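Local coordinates for protein Succinylglutamatedesuccinylase/aspartoacylase (Rhodobacter sphaeroides 2.4.1, PDB 3CDX) that probably hydrolyses carbon-nitrogen bonds of linear amides as a metal-dependent enzyme, with calcium occupying the metal site in this crystal, at residues D65-E68 against G69-A72; G225-I228 against G229-I233; V95-P98 against A99-D103. All coordinates share one frame; numbering follows the deposited sequence. Where two conformers were deposited one is given.

Interaction 1 of 3, residues D65-E68 against G69-A72; sequences DEYE and GQIA. With CA (calcium ion), chain G.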
loop_
_atom_site.group_PDB
_atom_site.type_symbol
_atom_site.label_atom_id
_atom_site.label_comp_id
_atom_site.label_asym_id
_atom_site.label_seq_id
_atom_site.Cartn_x
_atom_site.Cartn_y
_atom_site.Cartn_z
ATOM N N ASP A 65 11.330 17.055 1.655
ATOM C CA ASP A 65 12.575 16.573 2.284
ATOM C C ASP A 65 13.780 17.518 2.098
ATOM O O ASP A 65 14.919 17.137 2.308
ATOM C CB ASP A 65 12.936 15.154 1.787
ATOM C CG ASP A 65 13.166 15.081 0.272
ATOM O OD1 ASP A 65 12.805 16.007 -0.486
ATOM O OD2 ASP A 65 13.684 14.051 -0.176
ATOM N N GLU A 66 13.528 18.741 1.664
ATOM C CA GLU A 66 14.625 19.680 1.483
ATOM C C GLU A 66 14.459 20.756 2.530
ATOM O O GLU A 66 13.632 21.620 2.367
ATOM C CB GLU A 66 14.606 20.206 0.069
ATOM C CG GLU A 66 14.826 19.085 -0.885
ATOM C CD GLU A 66 14.675 19.465 -2.320
ATOM O OE1 GLU A 66 14.594 20.691 -2.617
ATOM O OE2 GLU A 66 14.609 18.512 -3.139
ATOM N N TYR A 67 15.257 20.648 3.603
ATOM C CA TYR A 67 15.028 21.329 4.898
ATOM C C TYR A 67 15.562 22.740 5.034
ATOM O O TYR A 67 14.969 23.566 5.755
ATOM C CB TYR A 67 15.646 20.509 6.040
ATOM C CG TYR A 67 15.293 19.040 5.986
ATOM C CD1 TYR A 67 13.945 18.605 6.024
ATOM C CD2 TYR A 67 16.303 18.081 5.915
ATOM C CE1 TYR A 67 13.642 17.232 5.976
ATOM C CE2 TYR A 67 16.023 16.723 5.833
ATOM C CZ TYR A 67 14.707 16.294 5.883
ATOM O OH TYR A 67 14.501 14.917 5.781
ATOM N N GLU A 68 16.688 23.022 4.361
ATOM C CA GLU A 68 17.419 24.262 4.668
ATOM C C GLU A 68 16.609 25.534 4.381
ATOM O O GLU A 68 16.619 26.483 5.185
ATOM C CB GLU A 68 18.806 24.253 3.989
ATOM C CG GLU A 68 19.820 23.387 4.730
ATOM C CD GLU A 68 19.569 21.864 4.647
ATOM O OE1 GLU A 68 18.562 21.373 4.080
ATOM O OE2 GLU A 68 20.410 21.136 5.196
ATOM N N GLY A 69 15.854 25.539 3.268
ATOM C CA GLY A 69 14.921 26.660 2.995
ATOM C C GLY A 69 13.791 26.775 4.012
ATOM O O GLY A 69 13.384 27.873 4.383
ATOM N N GLN A 70 13.261 25.635 4.463
ATOM C CA GLN A 70 12.187 25.664 5.475
ATOM C C GLN A 70 12.660 26.343 6.777
ATOM O O GLN A 70 11.914 27.097 7.360
ATOM C CB GLN A 70 11.711 24.237 5.808
ATOM C CG GLN A 70 11.125 23.446 4.595
ATOM C CD GLN A 70 10.738 22.044 5.018
ATOM O OE1 GLN A 70 10.181 21.865 6.107
ATOM N NE2 GLN A 70 11.077 21.022 4.181
ATOM N N ILE A 71 13.881 25.998 7.229
ATOM C CA ILE A 71 14.486 26.609 8.424
ATOM C C ILE A 71 14.845 28.092 8.211
ATOM O O ILE A 71 14.411 28.955 8.985
ATOM C CB ILE A 71 15.736 25.850 8.861
ATOM C CG1 ILE A 71 15.370 24.433 9.379
ATOM C CG2 ILE A 71 16.485 26.645 9.932
ATOM C CD1 ILE A 71 16.591 23.462 9.428
ATOM N N ALA A 72 15.601 28.394 7.151
ATOM C CA ALA A 72 16.092 29.758 6.917
ATOM C C ALA A 72 14.909 30.736 6.788
ATOM O O ALA A 72 14.892 31.790 7.419
ATOM C CB ALA A 72 16.930 29.796 5.677
HETATM CA CA CA G . 14.322 20.228 -4.807
#
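The ring of Tyr-67 and the carboxamide of Gln-70 lie side by side and point the same way, their planes 60° apart, with NE2 of Gln-70 approaching CD1 of Tyr-67 obliquely at 4.2 Å. One face of the ring carries the carbonyl oxygen of Asp-65, centred 3.6 Å above the Tyr-67 plane, while the phenol oxygen is probably hydrogen-bonded to Asp-103, with Gly-219 O also in reach. NE2 of Gln-70 donates to Glu-66 O at 3.2 Å; the bond is bent to 142° at the hydrogen, and the nitrogen sits above the carbonyl plane. The same nitrogen also bonds Gly-64 O. Extended beyond CG, the Gln-70 chain carries its amide back to the loop leading into helix 68-79. That loop belongs to the metal site of this M14-like fold: Glu-66 grips the calcium ion with both carboxylate oxygens, OE1 at 2.3 Å and OE2 at 2.4 Å, and His-63 and His-149 complete the protein ligands. Losing this amide to an alanine here is likely to leave Glu-66 O and Gly-64 O without their shared donor and the metal-bearing loop freer to shift. The first turn of the helix is closed by Ile-71 N to Tyr-67 O at 3.0 Å and by Ala-72 N to Glu-68 O at 2.9 Å. Beside the first of these, CG1 of Ile-71 rests 3.7 Å from Tyr-67 O. Glu-68 sends OE2 to Asn-222 N.

Interaction 2 of 3, residues G225-I228 against G229-I233; sequences GVRI and GKRGI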
loop_
_atom_site.group_PDB
_atom_site.type_symbol
_atom_site.label_atom_id
_atom_site.label_comp_id
_atom_site.label_asym_id
_atom_site.label_seq_id
_atom_site.Cartn_x
_atom_site.Cartn_y
_atom_site.Cartn_z
ATOM N N GLY A 225 24.916 24.442 5.466
ATOM C CA GLY A 225 23.841 24.769 4.570
ATOM C C GLY A 225 22.826 25.695 5.198
ATOM O O GLY A 225 22.334 26.596 4.547
ATOM N N VAL A 226 22.495 25.470 6.469
ATOM C CA VAL A 226 21.571 26.340 7.190
ATOM C C VAL A 226 22.224 27.731 7.368
ATOM O O VAL A 226 21.554 28.746 7.182
ATOM C CB VAL A 226 21.201 25.742 8.565
ATOM C CG1 VAL A 226 20.473 26.753 9.440
ATOM C CG2 VAL A 226 20.353 24.428 8.413
ATOM N N ARG A 227 23.514 27.766 7.720
ATOM C CA ARG A 227 24.233 29.020 7.926
ATOM C C ARG A 227 24.315 29.817 6.609
ATOM O O ARG A 227 24.027 30.968 6.589
ATOM C CB ARG A 227 25.655 28.761 8.469
ATOM C CG ARG A 227 26.439 30.083 8.841
ATOM C CD ARG A 227 27.900 29.813 9.309
ATOM N NE ARG A 227 28.687 29.174 8.242
ATOM C CZ ARG A 227 29.231 29.826 7.206
ATOM N NH1 ARG A 227 29.087 31.139 7.073
ATOM N NH2 ARG A 227 29.916 29.168 6.293
ATOM N N ILE A 228 24.688 29.164 5.519
ATOM C CA ILE A 228 24.845 29.837 4.225
ATOM C C ILE A 228 23.494 30.326 3.696
ATOM O O ILE A 228 23.382 31.445 3.176
ATOM C CB ILE A 228 25.619 28.932 3.237
ATOM C CG1 ILE A 228 27.104 28.858 3.645
ATOM C CG2 ILE A 228 25.413 29.349 1.759
ATOM C CD1 ILE A 228 27.942 30.140 3.394
ATOM N N GLY A 229 22.458 29.514 3.876
ATOM C CA GLY A 229 21.110 29.901 3.494
ATOM C C GLY A 229 20.527 31.050 4.290
ATOM O O GLY A 229 19.948 31.966 3.715
ATOM N N LYS A 230 20.662 31.029 5.607
ATOM C CA LYS A 230 20.204 32.142 6.440
ATOM C C LYS A 230 20.896 33.470 6.046
ATOM O O LYS A 230 20.233 34.506 5.837
ATOM C CB LYS A 230 20.498 31.871 7.911
ATOM C CG LYS A 230 19.543 30.894 8.655
ATOM C CD LYS A 230 19.860 30.852 10.187
ATOM C CE LYS A 230 18.708 30.244 10.983
ATOM N NZ LYS A 230 18.856 30.266 12.483
ATOM N N ARG A 231 22.227 33.453 5.967
ATOM C CA ARG A 231 22.974 34.643 5.501
ATOM C C ARG A 231 22.580 35.043 4.055
ATOM O O ARG A 231 22.463 36.209 3.750
ATOM C CB ARG A 231 24.483 34.409 5.628
ATOM C CG ARG A 231 25.359 35.657 5.369
ATOM C CD ARG A 231 26.837 35.351 5.393
ATOM N NE ARG A 231 27.283 34.663 4.194
ATOM C CZ ARG A 231 28.556 34.377 3.934
ATOM N NH1 ARG A 231 29.506 34.741 4.780
ATOM N NH2 ARG A 231 28.885 33.767 2.821
ATOM N N GLY A 232 22.396 34.069 3.165
ATOM C CA GLY A 232 22.182 34.386 1.748
ATOM C C GLY A 232 20.915 35.160 1.504
ATOM O O GLY A 232 20.871 36.022 0.615
ATOM N N ILE A 233 19.861 34.840 2.260
ATOM C CA ILE A 233 18.603 35.530 2.065
ATOM C C ILE A 233 18.622 36.960 2.597
ATOM O O ILE A 233 18.030 37.842 1.976
ATOM C CB ILE A 233 17.346 34.707 2.522
ATOM C CG1 ILE A 233 17.325 34.421 4.030
ATOM C CG2 ILE A 233 17.266 33.382 1.700
ATOM C CD1 ILE A 233 16.054 33.631 4.503
HETATM O O HOH W 1 25.518 33.179 2.260
#
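Four successive backbone bonds join Gly-225, Val-226, Arg-227 and Ile-228 to the residues one turn on in helix 223-239. Gly-229 N reaches Gly-225 O, Lys-230 N reaches Val-226 O and Arg-231 N reaches Arg-227 O, the usual alpha-helical pattern. The fourth, Gly-232 N to Ile-228 O, is short at 2.8 Å but bent to 141° at the hydrogen.

A water also approaches that last carbonyl. It lies 2.9 Å from Ile-228 O, to which it can donate, though other acceptors compete for its protons, and it accepts from Arg-231 NE at 3.0 Å, in the plane of the guanidinium at its edge. The Arg-231 chain starts with CG anti to the backbone N (chi1 -171°) and bends at chi3, which turns NE toward this water; NH1 and NH2 go on to Ala-250 O and Gly-183 O.

Along the side of the helix that carries Val-226 and Lys-230, the aliphatic chain of the lysine passes over a backbone carbonyl, its CG 3.3 Å from Val-226 O. Farther out the contact is apolar, Lys-230 CE coming within 4.2 Å of Val-226 CG1. Both side chains also pack on helix 68-79, Val-226 against Glu-68 and Ile-71, and Lys-230 against Ala-72.

Charge enters where Arg-231 NH1 lies at the edge of the Arg-227 guanidinium, near its plane, 4.3 Å from Arg-227 NH1. Arg-227 is paired with Glu-224 in a salt bridge, which is likely to temper the repulsion, while the neutral acceptors round all three nitrogens of Arg-231 fix how its guanidinium is turned.

Interaction 3 of 3, residues V95-P98 against A99-D103; sequences VNMP and AIQSD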
loop_
_atom_site.group_PDB
_atom_site.type_symbol
_atom_site.label_atom_id
_atom_site.label_comp_id
_atom_site.label_asym_id
_atom_site.label_seq_id
_atom_site.Cartn_x
_atom_site.Cartn_y
_atom_site.Cartn_z
ATOM N N VAL A 95 6.162 25.197 1.350
ATOM C CA VAL A 95 5.146 25.280 0.311
ATOM C C VAL A 95 4.330 23.956 0.220
ATOM O O VAL A 95 3.111 23.980 0.257
ATOM C CB VAL A 95 5.798 25.568 -1.053
ATOM C CG1 VAL A 95 4.773 25.390 -2.215
ATOM C CG2 VAL A 95 6.370 26.993 -1.093
ATOM N N ASN A 96 5.020 22.825 0.106
ATOM C CA ASN A 96 4.388 21.528 -0.127
ATOM C C ASN A 96 4.154 20.836 1.202
ATOM O O ASN A 96 4.827 19.841 1.546
ATOM C CB ASN A 96 5.321 20.718 -1.040
ATOM C CG ASN A 96 4.633 19.536 -1.716
ATOM O OD1 ASN A 96 3.483 19.190 -1.402
ATOM N ND2 ASN A 96 5.356 18.892 -2.643
ATOM N N MET A 97 3.221 21.376 1.977
ATOM C CA MET A 97 2.969 20.885 3.340
ATOM C C MET A 97 2.740 19.377 3.479
ATOM O O MET A 97 3.326 18.745 4.359
ATOM C CB MET A 97 1.816 21.648 3.991
ATOM C CG MET A 97 2.296 22.937 4.728
ATOM S SD MET A 97 3.557 22.645 6.034
ATOM C CE MET A 97 2.934 21.390 7.038
ATOM N N PRO A 98 1.911 18.774 2.589
ATOM C CA PRO A 98 1.772 17.298 2.741
ATOM C C PRO A 98 3.076 16.510 2.572
ATOM O O PRO A 98 3.299 15.504 3.273
ATOM C CB PRO A 98 0.730 16.918 1.665
ATOM C CG PRO A 98 -0.023 18.266 1.344
ATOM C CD PRO A 98 1.059 19.320 1.495
ATOM N N ALA A 99 3.935 16.933 1.650
ATOM C CA ALA A 99 5.208 16.224 1.433
ATOM C C ALA A 99 6.187 16.516 2.563
ATOM O O ALA A 99 7.070 15.700 2.877
ATOM C CB ALA A 99 5.821 16.618 0.073
ATOM N N ILE A 100 6.049 17.708 3.144
ATOM C CA ILE A 100 6.825 18.099 4.321
ATOM C C ILE A 100 6.486 17.136 5.483
ATOM O O ILE A 100 7.383 16.576 6.139
ATOM C CB ILE A 100 6.558 19.586 4.663
ATOM C CG1 ILE A 100 7.255 20.468 3.630
ATOM C CG2 ILE A 100 7.040 19.959 6.102
ATOM C CD1 ILE A 100 6.992 21.970 3.806
ATOM N N GLN A 101 5.188 16.900 5.670
ATOM C CA GLN A 101 4.714 16.002 6.729
ATOM C C GLN A 101 5.227 14.603 6.528
ATOM O O GLN A 101 5.679 13.962 7.485
ATOM C CB GLN A 101 3.186 16.051 6.834
ATOM C CG GLN A 101 2.772 17.424 7.362
ATOM C CD GLN A 101 1.274 17.665 7.448
ATOM O OE1 GLN A 101 0.778 18.061 8.507
ATOM N NE2 GLN A 101 0.549 17.471 6.327
ATOM N N SER A 102 5.196 14.129 5.279
ATOM C CA SER A 102 5.692 12.776 4.974
ATOM C C SER A 102 7.229 12.726 4.806
ATOM O O SER A 102 7.838 11.633 4.649
ATOM C CB SER A 102 4.997 12.222 3.740
ATOM O OG SER A 102 5.342 13.021 2.645
ATOM N N ASP A 103 7.873 13.892 4.847
ATOM C CA ASP A 103 9.331 13.955 4.644
ATOM C C ASP A 103 9.728 13.361 3.302
ATOM O O ASP A 103 10.706 12.628 3.194
ATOM C CB ASP A 103 10.137 13.337 5.820
ATOM C CG ASP A 103 11.655 13.692 5.777
ATOM O OD1 ASP A 103 12.061 14.569 4.993
ATOM O OD2 ASP A 103 12.454 13.130 6.564
#
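Helix 97-102 is a short helix beside the metal site, entered through an inverse gamma turn centred on Asn-96, its N-cap residue, and left through a Schellman motif at Asp-103. Asn-96 and Ala-99 meet across its first turn. The methyl of Ala-99 lies against the Asn-96 amide, with CB 3.6 Å from ND2. The Asn-96 side chain makes no capping bond; at chi1 -162° its amide is directed to Val-62 O, with ND2 as donor, next to the metal ligand His-63.

Backbone bonds hold the turns together: Ile-100 N to Asn-96 O and Gln-101 N to Met-97 O, both at 2.9 Å, then Ser-102 N to Pro-98 O at 3.1 Å. At the far end Asp-103, with positive phi, bonds through its N to Ile-100 O at 3.0 Å.

The chain of Met-97 doubles back: the bends at chi2 (-57°) and chi3 (-51°) curl the thioether across Ile-100 and its methyl across Gln-101. Its SD lies 4.1 Å from CD1 of Ile-100, and its methyl CE touches CG of Gln-101 at 4.0 Å. Met-97 also packs on Val-41 and Ile-43 of strand 40-50 and on Glu-301 of the second subunit, whose Val-300 meets Ile-100. CG1 of Ile-100 sits 3.3 Å from Asn-96 O, beside the backbone bond from Ile-100 N.

Since the amide of Asn-96 is turned to Val-62 O, the polar end of this N-cap residue ties the helix start to the chain carrying His-63, and the thioether and aliphatic groups of Met-97 and Ile-100 join the helix to a strand and to a neighbouring subunit.

How the interactions relate
From the N terminus the chain passes residues 65-72 first, then 95-103, then 225-233. Each contact is local, closing only a helical turn or the entry to one, so the three follow in series and none nests in or crosses another. In space interaction 1 lies between the others. Toward interaction 3 it offers Tyr-67 OH, 2.6 Å from Asp-103 OD1, a probable hydrogen bond joining the metal loop to the end of helix 97-102. Toward interaction 2, Glu-68 CG packs 3.8 Å from Val-226 N, where helices 68-79 and 223-239 meet. Interactions 2 and 3 do not touch, their nearest atoms being about 13 Å apart.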